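Local coordinates for stromal cell-derived factor 2-like protein (Arabidopsis thaliana, PDB 3MAL) that acts in endoplasmic reticulum protein quality control and the unfolded protein response, forming a complex with ERDJ3B and BIP1 needed for accumulation of the immune receptor EFR, at residues K25-E29 with K30-R34; S113-D117 with D118-D122; K136-K139 with Q140-V144. One frame throughout, in Å; residues are numbered along the deposited sequence.

Contact 1 (K25-E29 with K30-R34); sequences KLMHE and KTKFR
Backbone bonds between His28 and both Lys32 and Phe33 close the tight turn that follows strand 23-28. The amide of His28 gives a nearly straight bond to Phe33 O (N to O 2.9 Å, 170° at the hydrogen). In the other direction Lys32 N reaches His28 O at 2.8 Å along a more bent path, with Lys32 at positive phi where the chain bends. Further along, Met27 and Arg34 form a single bridge, flanked by CA-H...O contacts from Arg34 CA to Leu26 O and from Met27 CA to Phe33 O.

Two side chains add polar ties to the main chain. The Lys32 chain bends at chi2 (-56°) and then runs straight, which brings its NZ into the carbonyl plane of Glu29, 2.8 Å from Glu29 O. Arg34 turns the edge of its guanidinium group to the same turn: NH1 donates to Lys32 O at 2.9 Å, with that oxygen nearly in the plane of the group.

Van der Waals packing is carried by Met27, whose chain lies across that of Lys32. Its methyl CE meets Lys32 CD at 3.7 Å, the apolar part of the contact, while its CG rests 3.5 Å from the carbonyl oxygen Lys32 O. Met27 SD also approaches Arg34 NH1 obliquely, at 4.0 Å.

Beyond the turn, Lys25 NZ and Arg34 NH2 share the carboxylate of Glu188, while Glu29 OE1 pairs with Arg143. The His28 ring meets Trp184 edge-to-face.

In the beta-trefoil this turn takes the chain out of the barrel strand 23-28 and toward strand 34-38. The carbonyls of Glu29 and Lys32 take up cationic side chains, so the turn's own lysine and arginine probably help to fix its shape alongside the backbone pairing.

Contact 2 (S113-D117 with D118-D122); sequences SCFGD and DTNSD
Asp117 holds its carboxylate between its own backbone N and carbonyl carbon (chi1 60°), which swings OD1 over the chain ahead to meet Thr119, whose OG1 takes the equivalent position on its own residue and turns back to the same oxygen. Asp117 OD1 thus accepts two bonds: one from Thr119 N at 2.6 Å, running nearly along the C-O axis, and one from the Thr119 OG1 hydroxyl, also 2.6 Å, on the syn lone pair. Two donors on one oxygen would be expected to favour the charged carboxylate.

The bond to Thr119 N makes an Asx turn, superimposed on the type I beta turn from Asp117 to Asn120. Here Asn120 N bonds to Asp117 O at 3.1 Å from well above the carbonyl plane, and Asp117 N returns a bond to Asn120 O (3.0 Å) on a lone pair in the carbonyl plane. Together they form one antiparallel hydrogen-bonded pair with Asp118 and Thr119 at the tip, placed where the beta-trefoil chain leaves strand 110-115 and heads for barrel strand 127-131. Gly116, at positive phi, adds a CA-H...O contact to Asn120 O at 3.3 Å.

Before the turn, Phe115 sends its ring toward the returning chain. Its far carbon CZ lies 3.4 Å from Asp122 OD2, the carboxylate plane tilted 30° from the ring, and 3.8 Å from Asn120 ND2, the amide turned 56° to it; both approach obliquely. Ser121 CA sits by the ring edge. His98 stacks on Phe115, and Asp122 OD1 is held by Gly124 N. Asp118, at the tip, is engaged by Arg94 and Gln89, while Trp96 NE1 bonds to Asp117 O.

Contact 3 (K136-K139 with Q140-V144); sequences KTWK and QDQRV. With SO4 (sulfate ion), chain E; SO4 (sulfate ion), chain C.
Val144 crosses Trp138 at about a right angle, its methyl CG1 3.5 Å from the indole NE1. The side-chain amide of Gln142 lies at the indole edge, its plane tilted 31° from the ring. A single water joins Trp138, Lys139 and Gln142: it accepts from Trp138 NE1 (2.9 Å) and donates to Lys139 O and to Gln142 O, each 2.8 Å from the water oxygen. The buried indole N-H is thereby satisfied, and the water ties both arms of the bend together. The direct bond across that bend, from Gln142 N to Lys139 O, is straight but weak at 3.3 Å.

Against 136-139 sits the sulfate of chain E, which like the sulfate of chain C probably comes from the crystallisation liquor. O4 of the chain E sulfate lies 2.8 Å from Thr137 OG1 and 3.0 Å from Lys139 NZ; the backbone N of Lys136 binds its O1. The Lys139 chain runs extended and then kinks at its last torsion (chi4 75°), which places NZ where it can also donate to Thr137 O and to O2 of the chain C sulfate (2.8 Å). One ammonium group therefore bridges two anions and a carbonyl.

In the next shell, Ile18, Ile24, Leu26, Leu129 and Ala186 pack round Trp138, and Leu129 and Ile131 receive Val144. Tyr191 bonds to Gln140 OE1. Backbone bonds of Trp138 to Ile18 and Val80 hold the approach to the bend.

Residues 139-142 form a type II beta turn, with Asp141 at the positive phi usual for its third position. It delivers the chain into strand 143-148, one of the six barrel strands of the beta-trefoil built from MIR motifs.

Contacts 1, 2 and 3 fall in the MIR 1, MIR 2 and MIR 3 ranges respectively. Contacts 1 and 3 are direct neighbours at the barrel, their centres 14 Å apart: a salt bridge joins Glu29 OE1 to Arg143 NH2 (2.8 Å), and Leu26 CD1 packs on Trp138 CZ2 at 3.9 Å, so the two turns are linked by charge and by apolar packing. Contact 2 stands apart, across the centre of the chain from both. Its centre is 24 Å from that of contact 1 and 26 Å from that of contact 3, with nearest atoms about 11 Å and 14 Å away. The two sulfates, probably from the crystallisation liquor, lie at contact 3.

Contact 1 (K25-E29 with K30-R34)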
ATOM      1  N   LYS A  25      -2.935  -3.081  -8.475  1.00  7.72           N
ATOM      2  CA  LYS A  25      -2.472  -4.019  -7.471  1.00  8.57           C
ATOM      3  C   LYS A  25      -0.992  -3.730  -7.183  1.00  8.62           C
ATOM      4  O   LYS A  25      -0.280  -3.155  -8.019  1.00  9.37           O
ATOM      5  CB  LYS A  25      -2.696  -5.454  -7.912  1.00  8.80           C
ATOM      6  CG  LYS A  25      -4.152  -5.767  -8.183  1.00  8.88           C
ATOM      7  CD  LYS A  25      -4.384  -7.280  -8.276  1.00  9.65           C
ATOM      8  CE  LYS A  25      -5.877  -7.572  -8.494  1.00 10.68           C
ATOM      9  NZ  LYS A  25      -6.093  -9.034  -8.687  1.00 12.26           N
ATOM     10  N   LEU A  26      -0.569  -4.048  -5.966  1.00  9.14           N
ATOM     11  CA  LEU A  26       0.797  -3.841  -5.536  1.00  9.57           C
ATOM     12  C   LEU A  26       1.372  -5.184  -5.128  1.00  9.80           C
ATOM     13  O   LEU A  26       0.930  -5.785  -4.140  1.00  9.78           O
ATOM     14  CB  LEU A  26       0.833  -2.840  -4.374  1.00  9.71           C
ATOM     15  CG  LEU A  26       2.177  -2.146  -4.195  1.00 12.99           C
ATOM     16  CD1 LEU A  26       2.455  -1.112  -5.309  1.00 11.05           C
ATOM     17  CD2 LEU A  26       2.244  -1.496  -2.788  1.00 16.16           C
ATOM     18  N   MET A  27       2.340  -5.668  -5.905  1.00  9.18           N
ATOM     19  CA  MET A  27       2.926  -6.966  -5.680  1.00  9.44           C
ATOM     20  C   MET A  27       4.259  -6.853  -4.947  1.00  9.72           C
ATOM     21  O   MET A  27       5.131  -6.068  -5.342  1.00  8.77           O
ATOM     22  CB  MET A  27       3.126  -7.686  -7.014  1.00 10.35           C
ATOM     23  CG  MET A  27       3.605  -9.135  -6.876  1.00 14.29           C
ATOM     24  SD  MET A  27       4.150  -9.895  -8.427  1.00 22.46           S
ATOM     25  CE  MET A  27       5.785  -9.196  -8.556  1.00 21.96           C
ATOM     26  N   HIS A  28       4.392  -7.655  -3.889  1.00  9.60           N
ATOM     27  CA  HIS A  28       5.636  -7.829  -3.130  1.00 10.23           C
ATOM     28  C   HIS A  28       6.680  -8.500  -4.025  1.00 10.59           C
ATOM     29  O   HIS A  28       6.453  -9.598  -4.532  1.00 10.39           O
ATOM     30  CB  HIS A  28       5.326  -8.709  -1.923  1.00  9.29           C
ATOM     31  CG  HIS A  28       6.469  -8.891  -0.966  1.00  9.56           C
ATOM     32  ND1 HIS A  28       7.061  -7.846  -0.289  1.00  9.20           N
ATOM     33  CD2 HIS A  28       7.088 -10.015  -0.535  1.00  7.87           C
ATOM     34  CE1 HIS A  28       8.003  -8.316   0.513  1.00  6.42           C
ATOM     35  NE2 HIS A  28       8.052  -9.627   0.369  1.00 10.31           N
ATOM     36  N   GLU A  29       7.802  -7.846  -4.264  1.00 11.07           N
ATOM     37  CA  GLU A  29       8.742  -8.450  -5.234  1.00 12.15           C
ATOM     38  C   GLU A  29       9.246  -9.851  -4.889  1.00 12.44           C
ATOM     39  O   GLU A  29       9.327 -10.702  -5.759  1.00 12.56           O
ATOM     40  CB  GLU A  29       9.933  -7.560  -5.515  1.00 12.78           C
ATOM     41  CG  GLU A  29      10.826  -8.160  -6.616  1.00 14.98           C
ATOM     42  CD  GLU A  29      11.992  -7.252  -6.961  1.00 20.01           C
ATOM     43  OE1 GLU A  29      12.714  -6.816  -6.032  1.00 20.54           O
ATOM     44  OE2 GLU A  29      12.211  -6.981  -8.172  1.00 22.75           O
ATOM     45  N   LYS A  30       9.607 -10.074  -3.631  1.00 13.07           N
ATOM     46  CA  LYS A  30      10.200 -11.317  -3.182  1.00 13.71           C
ATOM     47  C   LYS A  30       9.204 -12.481  -3.175  1.00 13.27           C
ATOM     48  O   LYS A  30       9.492 -13.548  -3.707  1.00 12.84           O
ATOM     49  CB  LYS A  30      10.736 -11.081  -1.768  1.00 14.41           C
ATOM     50  CG  LYS A  30      11.923 -11.915  -1.375  1.00 20.40           C
ATOM     51  CD  LYS A  30      13.151 -11.527  -2.161  1.00 26.45           C
ATOM     52  CE  LYS A  30      14.348 -12.318  -1.640  1.00 28.97           C
ATOM     53  NZ  LYS A  30      15.562 -12.152  -2.523  1.00 33.66           N
ATOM     54  N   THR A  31       8.032 -12.296  -2.575  1.00 11.84           N
ATOM     55  CA  THR A  31       7.093 -13.403  -2.447  1.00 11.92           C
ATOM     56  C   THR A  31       6.009 -13.451  -3.533  1.00 11.83           C
ATOM     57  O   THR A  31       5.324 -14.471  -3.689  1.00 12.09           O
ATOM     58  CB  THR A  31       6.355 -13.339  -1.099  1.00 11.75           C
ATOM     59  OG1 THR A  31       5.552 -12.156  -1.075  1.00  8.76           O
ATOM     60  CG2 THR A  31       7.338 -13.335   0.068  1.00 10.59           C
ATOM     61  N   LYS A  32       5.830 -12.342  -4.261  1.00 10.68           N
ATOM     62  CA  LYS A  32       4.781 -12.240  -5.283  1.00 10.94           C
ATOM     63  C   LYS A  32       3.346 -12.104  -4.719  1.00 10.26           C
ATOM     64  O   LYS A  32       2.391 -12.061  -5.483  1.00  9.65           O
ATOM     65  CB  LYS A  32       4.858 -13.392  -6.308  1.00 10.93           C
ATOM     66  CG  LYS A  32       6.287 -13.713  -6.842  1.00 12.22           C
ATOM     67  CD  LYS A  32       6.956 -12.491  -7.468  1.00 13.18           C
ATOM     68  CE  LYS A  32       8.381 -12.857  -7.949  1.00 16.05           C
ATOM     69  NZ  LYS A  32       9.154 -11.646  -8.375  1.00 17.65           N
ATOM     70  N   PHE A  33       3.200 -12.013  -3.395  1.00  9.15           N
ATOM     71  CA  PHE A  33       1.871 -11.793  -2.786  1.00  8.02           C
ATOM     72  C   PHE A  33       1.365 -10.366  -3.044  1.00  8.00           C
ATOM     73  O   PHE A  33       2.157  -9.426  -3.211  1.00  7.61           O
ATOM     74  CB  PHE A  33       1.882 -12.106  -1.267  1.00  8.12           C
ATOM     75  CG  PHE A  33       1.829 -13.607  -0.934  1.00  9.20           C
ATOM     76  CD1 PHE A  33       2.670 -14.528  -1.586  1.00  9.78           C
ATOM     77  CD2 PHE A  33       0.954 -14.086   0.042  1.00  9.40           C
ATOM     78  CE1 PHE A  33       2.614 -15.917  -1.277  1.00 10.51           C
ATOM     79  CE2 PHE A  33       0.898 -15.447   0.364  1.00  8.88           C
ATOM     80  CZ  PHE A  33       1.739 -16.372  -0.306  1.00 10.93           C
ATOM     81  N   ARG A  34       0.045 -10.202  -3.076  1.00  6.76           N
ATOM     82  CA  ARG A  34      -0.536  -8.900  -3.366  1.00  7.34           C
ATOM     83  C   ARG A  34      -1.039  -8.175  -2.105  1.00  6.65           C
ATOM     84  O   ARG A  34      -1.673  -8.767  -1.234  1.00  6.50           O
ATOM     85  CB  ARG A  34      -1.696  -9.023  -4.364  1.00  7.72           C
ATOM     86  CG  ARG A  34      -1.298  -9.273  -5.768  1.00 10.58           C
ATOM     87  CD  ARG A  34      -1.234 -10.769  -6.031  1.00 17.63           C
ATOM     88  NE  ARG A  34      -1.469 -11.081  -7.434  1.00 22.36           N
ATOM     89  CZ  ARG A  34      -0.538 -11.557  -8.242  1.00 25.06           C
ATOM     90  NH1 ARG A  34       0.676 -11.807  -7.763  1.00 26.13           N
ATOM     91  NH2 ARG A  34      -0.819 -11.808  -9.512  1.00 25.86           N
TER

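Contact 2 (S113-D117 with D118-D122)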
ATOM      1  N   SER A 113      -2.400  -0.900   8.698  1.00  8.07           N
ATOM      2  CA  SER A 113      -3.851  -1.094   8.732  1.00  8.10           C
ATOM      3  C   SER A 113      -4.584  -0.358   7.614  1.00  8.24           C
ATOM      4  O   SER A 113      -3.973   0.337   6.772  1.00  7.94           O
ATOM      5  CB  SER A 113      -4.428  -0.636  10.095  1.00  7.60           C
ATOM      6  OG  SER A 113      -4.345   0.781  10.244  1.00  9.98           O
ATOM      7  N   CYS A 114      -5.903  -0.543   7.594  1.00  8.18           N
ATOM      8  CA  CYS A 114      -6.796   0.272   6.777  1.00  8.86           C
ATOM      9  C   CYS A 114      -7.635   1.159   7.708  1.00  9.42           C
ATOM     10  O   CYS A 114      -8.293   0.660   8.631  1.00  9.41           O
ATOM     11  CB  CYS A 114      -7.687  -0.605   5.866  1.00  8.54           C
ATOM     12  SG  CYS A 114      -7.076  -0.640   4.136  1.00  8.65           S
ATOM     13  N   PHE A 115      -7.607   2.470   7.454  1.00  9.66           N
ATOM     14  CA  PHE A 115      -8.148   3.469   8.378  1.00 10.46           C
ATOM     15  C   PHE A 115      -9.219   4.340   7.725  1.00 11.22           C
ATOM     16  O   PHE A 115      -9.157   4.646   6.533  1.00  9.71           O
ATOM     17  CB  PHE A 115      -6.995   4.362   8.877  1.00 10.27           C
ATOM     18  CG  PHE A 115      -7.422   5.595   9.642  1.00 12.89           C
ATOM     19  CD1 PHE A 115      -7.607   6.818   8.989  1.00 10.66           C
ATOM     20  CD2 PHE A 115      -7.596   5.545  11.031  1.00 12.88           C
ATOM     21  CE1 PHE A 115      -8.003   7.952   9.687  1.00 12.62           C
ATOM     22  CE2 PHE A 115      -7.967   6.682  11.741  1.00 13.30           C
ATOM     23  CZ  PHE A 115      -8.165   7.885  11.075  1.00 13.46           C
ATOM     24  N   GLY A 116     -10.170   4.784   8.537  1.00 11.67           N
ATOM     25  CA  GLY A 116     -11.088   5.829   8.113  1.00 13.76           C
ATOM     26  C   GLY A 116     -12.032   5.444   6.999  1.00 15.00           C
ATOM     27  O   GLY A 116     -12.452   4.298   6.884  1.00 14.58           O
ATOM     28  N   ASP A 117     -12.374   6.417   6.178  1.00 15.95           N
ATOM     29  CA  ASP A 117     -13.289   6.182   5.088  1.00 17.47           C
ATOM     30  C   ASP A 117     -13.322   7.438   4.260  1.00 18.44           C
ATOM     31  O   ASP A 117     -12.454   8.271   4.371  1.00 18.80           O
ATOM     32  CB  ASP A 117     -14.690   5.864   5.616  1.00 17.87           C
ATOM     33  CG  ASP A 117     -15.272   6.998   6.465  1.00 19.61           C
ATOM     34  OD1 ASP A 117     -15.036   8.183   6.189  1.00 19.81           O
ATOM     35  OD2 ASP A 117     -15.963   6.703   7.444  1.00 23.62           O
ATOM     36  N   ASP A 118     -14.326   7.607   3.422  1.00 19.69           N
ATOM     37  CA  ASP A 118     -14.323   8.799   2.586  1.00 21.19           C
ATOM     38  C   ASP A 118     -14.483  10.137   3.281  1.00 21.90           C
ATOM     39  O   ASP A 118     -14.251  11.168   2.672  1.00 22.45           O
ATOM     40  CB  ASP A 118     -15.351   8.695   1.493  1.00 21.20           C
ATOM     41  CG  ASP A 118     -14.863   7.880   0.364  1.00 22.12           C
ATOM     42  OD1 ASP A 118     -15.382   6.773   0.212  1.00 25.07           O
ATOM     43  OD2 ASP A 118     -13.936   8.317  -0.339  1.00 22.04           O
ATOM     44  N   THR A 119     -14.867  10.126   4.543  1.00 22.73           N
ATOM     45  CA  THR A 119     -15.034  11.353   5.325  1.00 23.59           C
ATOM     46  C   THR A 119     -13.926  11.523   6.360  1.00 23.02           C
ATOM     47  O   THR A 119     -13.897  12.511   7.107  1.00 23.25           O
ATOM     48  CB  THR A 119     -16.385  11.337   6.068  1.00 23.82           C
ATOM     49  OG1 THR A 119     -16.376  10.282   7.047  1.00 25.58           O
ATOM     50  CG2 THR A 119     -17.516  11.122   5.076  1.00 23.86           C
ATOM     51  N   ASN A 120     -13.018  10.550   6.411  1.00 21.71           N
ATOM     52  CA  ASN A 120     -12.041  10.472   7.470  1.00 20.21           C
ATOM     53  C   ASN A 120     -10.695   9.963   6.940  1.00 18.86           C
ATOM     54  O   ASN A 120     -10.521   8.776   6.672  1.00 17.95           O
ATOM     55  CB  ASN A 120     -12.577   9.573   8.598  1.00 21.07           C
ATOM     56  CG  ASN A 120     -11.742   9.649   9.868  1.00 23.95           C
ATOM     57  OD1 ASN A 120     -11.017  10.634  10.098  1.00 28.29           O
ATOM     58  ND2 ASN A 120     -11.830   8.600  10.709  1.00 25.19           N
ATOM     59  N   SER A 121      -9.760  10.891   6.770  1.00 17.18           N
ATOM     60  CA  SER A 121      -8.387  10.573   6.402  1.00 15.99           C
ATOM     61  C   SER A 121      -7.503  11.479   7.244  1.00 16.02           C
ATOM     62  O   SER A 121      -7.903  12.609   7.573  1.00 16.29           O
ATOM     63  CB  SER A 121      -8.165  10.833   4.896  1.00 16.01           C
ATOM     64  OG  SER A 121      -6.835  10.541   4.480  1.00 13.58           O
ATOM     65  N   ASP A 122      -6.329  10.993   7.632  1.00 14.94           N
ATOM     66  CA  ASP A 122      -5.335  11.851   8.290  1.00 14.57           C
ATOM     67  C   ASP A 122      -3.921  11.616   7.760  1.00 14.08           C
ATOM     68  O   ASP A 122      -3.740  10.803   6.848  1.00 14.28           O
ATOM     69  CB  ASP A 122      -5.421  11.781   9.826  1.00 14.15           C
ATOM     70  CG  ASP A 122      -5.033  10.440  10.400  1.00 13.62           C
ATOM     71  OD1 ASP A 122      -4.153   9.741   9.850  1.00 13.51           O
ATOM     72  OD2 ASP A 122      -5.595  10.090  11.456  1.00 16.06           O
TER

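Contact 3 (K136-K139 with Q140-V144)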
ATOM      1  N   LYS A 136      11.636   8.706 -13.064  1.00 13.13           N
ATOM      2  CA  LYS A 136      11.065   9.853 -12.401  1.00 13.26           C
ATOM      3  C   LYS A 136       9.543   9.790 -12.239  1.00 12.70           C
ATOM      4  O   LYS A 136       8.985  10.450 -11.362  1.00 13.72           O
ATOM      5  CB  LYS A 136      11.510  11.132 -13.109  1.00 13.95           C
ATOM      6  CG  LYS A 136      13.034  11.415 -12.965  1.00 14.93           C
ATOM      7  CD  LYS A 136      13.503  12.474 -13.984  1.00 17.81           C
ATOM      8  CE  LYS A 136      13.628  11.795 -15.366  1.00 19.93           C
ATOM      9  NZ  LYS A 136      13.538  12.754 -16.475  1.00 25.94           N
ATOM     10  N   THR A 137       8.878   9.006 -13.076  1.00 11.78           N
ATOM     11  CA  THR A 137       7.435   8.801 -12.950  1.00 12.20           C
ATOM     12  C   THR A 137       7.163   7.321 -12.685  1.00 11.66           C
ATOM     13  O   THR A 137       7.875   6.458 -13.208  1.00 11.08           O
ATOM     14  CB  THR A 137       6.649   9.262 -14.203  1.00 12.73           C
ATOM     15  OG1 THR A 137       7.112   8.540 -15.340  1.00 15.55           O
ATOM     16  CG2 THR A 137       6.803  10.786 -14.460  1.00 12.30           C
ATOM     17  N   TRP A 138       6.139   7.051 -11.880  1.00 10.37           N
ATOM     18  CA  TRP A 138       5.775   5.701 -11.473  1.00 10.07           C
ATOM     19  C   TRP A 138       5.200   4.938 -12.677  1.00 10.01           C
ATOM     20  O   TRP A 138       4.316   5.453 -13.377  1.00  9.60           O
ATOM     21  CB  TRP A 138       4.759   5.770 -10.318  1.00  8.66           C
ATOM     22  CG  TRP A 138       4.547   4.491  -9.511  1.00  8.53           C
ATOM     23  CD1 TRP A 138       5.275   3.331  -9.569  1.00 10.32           C
ATOM     24  CD2 TRP A 138       3.547   4.277  -8.510  1.00  8.98           C
ATOM     25  NE1 TRP A 138       4.770   2.407  -8.678  1.00 10.52           N
ATOM     26  CE2 TRP A 138       3.721   2.968  -8.007  1.00  8.37           C
ATOM     27  CE3 TRP A 138       2.512   5.072  -7.988  1.00  7.81           C
ATOM     28  CZ2 TRP A 138       2.892   2.423  -7.010  1.00  8.60           C
ATOM     29  CZ3 TRP A 138       1.684   4.533  -6.984  1.00  8.06           C
ATOM     30  CH2 TRP A 138       1.893   3.219  -6.503  1.00  8.43           C
ATOM     31  N   LYS A 139       5.709   3.726 -12.900  1.00 10.57           N
ATOM     32  CA  LYS A 139       5.259   2.873 -13.987  1.00 11.10           C
ATOM     33  C   LYS A 139       4.940   1.457 -13.520  1.00 12.36           C
ATOM     34  O   LYS A 139       5.441   0.991 -12.491  1.00 12.29           O
ATOM     35  CB  LYS A 139       6.305   2.831 -15.125  1.00 11.40           C
ATOM     36  CG  LYS A 139       6.544   4.203 -15.769  1.00 11.68           C
ATOM     37  CD  LYS A 139       7.669   4.133 -16.790  1.00 11.36           C
ATOM     38  CE  LYS A 139       8.073   5.542 -17.237  1.00 10.31           C
ATOM     39  NZ  LYS A 139       8.856   6.189 -16.169  1.00  9.58           N
ATOM     40  N   GLN A 140       4.106   0.753 -14.279  1.00 13.04           N
ATOM     41  CA  GLN A 140       3.848  -0.644 -13.994  1.00 14.14           C
ATOM     42  C   GLN A 140       5.133  -1.474 -14.078  1.00 15.00           C
ATOM     43  O   GLN A 140       5.973  -1.245 -14.940  1.00 15.42           O
ATOM     44  CB  GLN A 140       2.810  -1.183 -14.975  1.00 15.16           C
ATOM     45  CG  GLN A 140       2.499  -2.633 -14.770  1.00 17.40           C
ATOM     46  CD  GLN A 140       1.448  -3.141 -15.747  1.00 23.57           C
ATOM     47  OE1 GLN A 140       0.249  -2.959 -15.541  1.00 23.58           O
ATOM     48  NE2 GLN A 140       1.902  -3.821 -16.795  1.00 23.99           N
ATOM     49  N   ASP A 141       5.285  -2.421 -13.172  1.00 15.59           N
ATOM     50  CA  ASP A 141       6.470  -3.260 -13.097  1.00 17.11           C
ATOM     51  C   ASP A 141       7.750  -2.606 -12.680  1.00 16.54           C
ATOM     52  O   ASP A 141       8.745  -3.304 -12.654  1.00 17.34           O
ATOM     53  CB  ASP A 141       6.776  -4.005 -14.407  1.00 18.19           C
ATOM     54  CG  ASP A 141       5.631  -4.814 -14.874  1.00 22.64           C
ATOM     55  OD1 ASP A 141       5.039  -4.455 -15.911  1.00 29.43           O
ATOM     56  OD2 ASP A 141       5.296  -5.804 -14.196  1.00 26.98           O
ATOM     57  N   GLN A 142       7.807  -1.318 -12.355  1.00 16.12           N
ATOM     58  CA  GLN A 142       9.122  -0.830 -11.881  1.00 15.05           C
ATOM     59  C   GLN A 142       9.248  -1.044 -10.383  1.00 14.07           C
ATOM     60  O   GLN A 142       8.256  -1.044  -9.661  1.00 12.73           O
ATOM     61  CB  GLN A 142       9.472   0.634 -12.261  1.00 16.17           C
ATOM     62  CG  GLN A 142       8.479   1.551 -11.832  1.00 17.78           C
ATOM     63  CD  GLN A 142       8.842   3.014 -11.871  1.00 15.85           C
ATOM     64  OE1 GLN A 142       9.564   3.560 -12.740  1.00 17.51           O
ATOM     65  NE2 GLN A 142       8.244   3.680 -10.974  1.00 13.01           N
ATOM     66  N   ARG A 143      10.476  -1.193  -9.907  1.00 12.17           N
ATOM     67  CA  ARG A 143      10.716  -1.497  -8.508  1.00 11.54           C
ATOM     68  C   ARG A 143      10.603  -0.214  -7.696  1.00 10.47           C
ATOM     69  O   ARG A 143      11.221   0.808  -8.040  1.00  9.38           O
ATOM     70  CB  ARG A 143      12.100  -2.129  -8.371  1.00 11.67           C
ATOM     71  CG  ARG A 143      12.220  -3.469  -9.121  1.00 14.65           C
ATOM     72  CD  ARG A 143      13.675  -3.899  -9.313  1.00 17.50           C
ATOM     73  NE  ARG A 143      14.075  -4.799  -8.237  1.00 22.29           N
ATOM     74  CZ  ARG A 143      14.874  -4.479  -7.224  1.00 25.48           C
ATOM     75  NH1 ARG A 143      15.398  -3.257  -7.140  1.00 28.21           N
ATOM     76  NH2 ARG A 143      15.155  -5.391  -6.298  1.00 25.92           N
ATOM     77  N   VAL A 144       9.778  -0.254  -6.647  1.00  9.22           N
ATOM     78  CA  VAL A 144       9.526   0.936  -5.815  1.00  8.29           C
ATOM     79  C   VAL A 144       9.479   0.523  -4.347  1.00  8.29           C
ATOM     80  O   VAL A 144       9.343  -0.663  -4.014  1.00  7.91           O
ATOM     81  CB  VAL A 144       8.165   1.667  -6.180  1.00  7.28           C
ATOM     82  CG1 VAL A 144       8.131   2.068  -7.659  1.00  6.16           C
ATOM     83  CG2 VAL A 144       6.933   0.788  -5.829  1.00  6.02           C
TER
HETATM   84  S   SO4 E   3      10.981   9.347 -16.765  1.00 29.74           S
HETATM   85  O1  SO4 E   3      12.104   8.958 -15.931  1.00 27.19           O
HETATM   86  O2  SO4 E   3      11.038  10.790 -16.991  1.00 29.26           O
HETATM   87  O3  SO4 E   3      11.070   8.586 -18.018  1.00 29.19           O
HETATM   88  O4  SO4 E   3       9.739   9.024 -16.078  1.00 28.84           O
HETATM   89  S   SO4 C   1      11.904   3.662 -15.722  1.00 16.64           S
HETATM   90  O1  SO4 C   1      13.281   3.946 -16.115  1.00 16.74           O
HETATM   91  O2  SO4 C   1      11.232   4.918 -15.540  1.00 15.39           O
HETATM   92  O3  SO4 C   1      11.249   2.834 -16.720  1.00 16.32           O
HETATM   93  O4  SO4 C   1      11.925   2.970 -14.443  1.00 18.64           O
HETATM   94  O   HOH W   1       5.696  -0.070  -9.923  1.00  7.46           O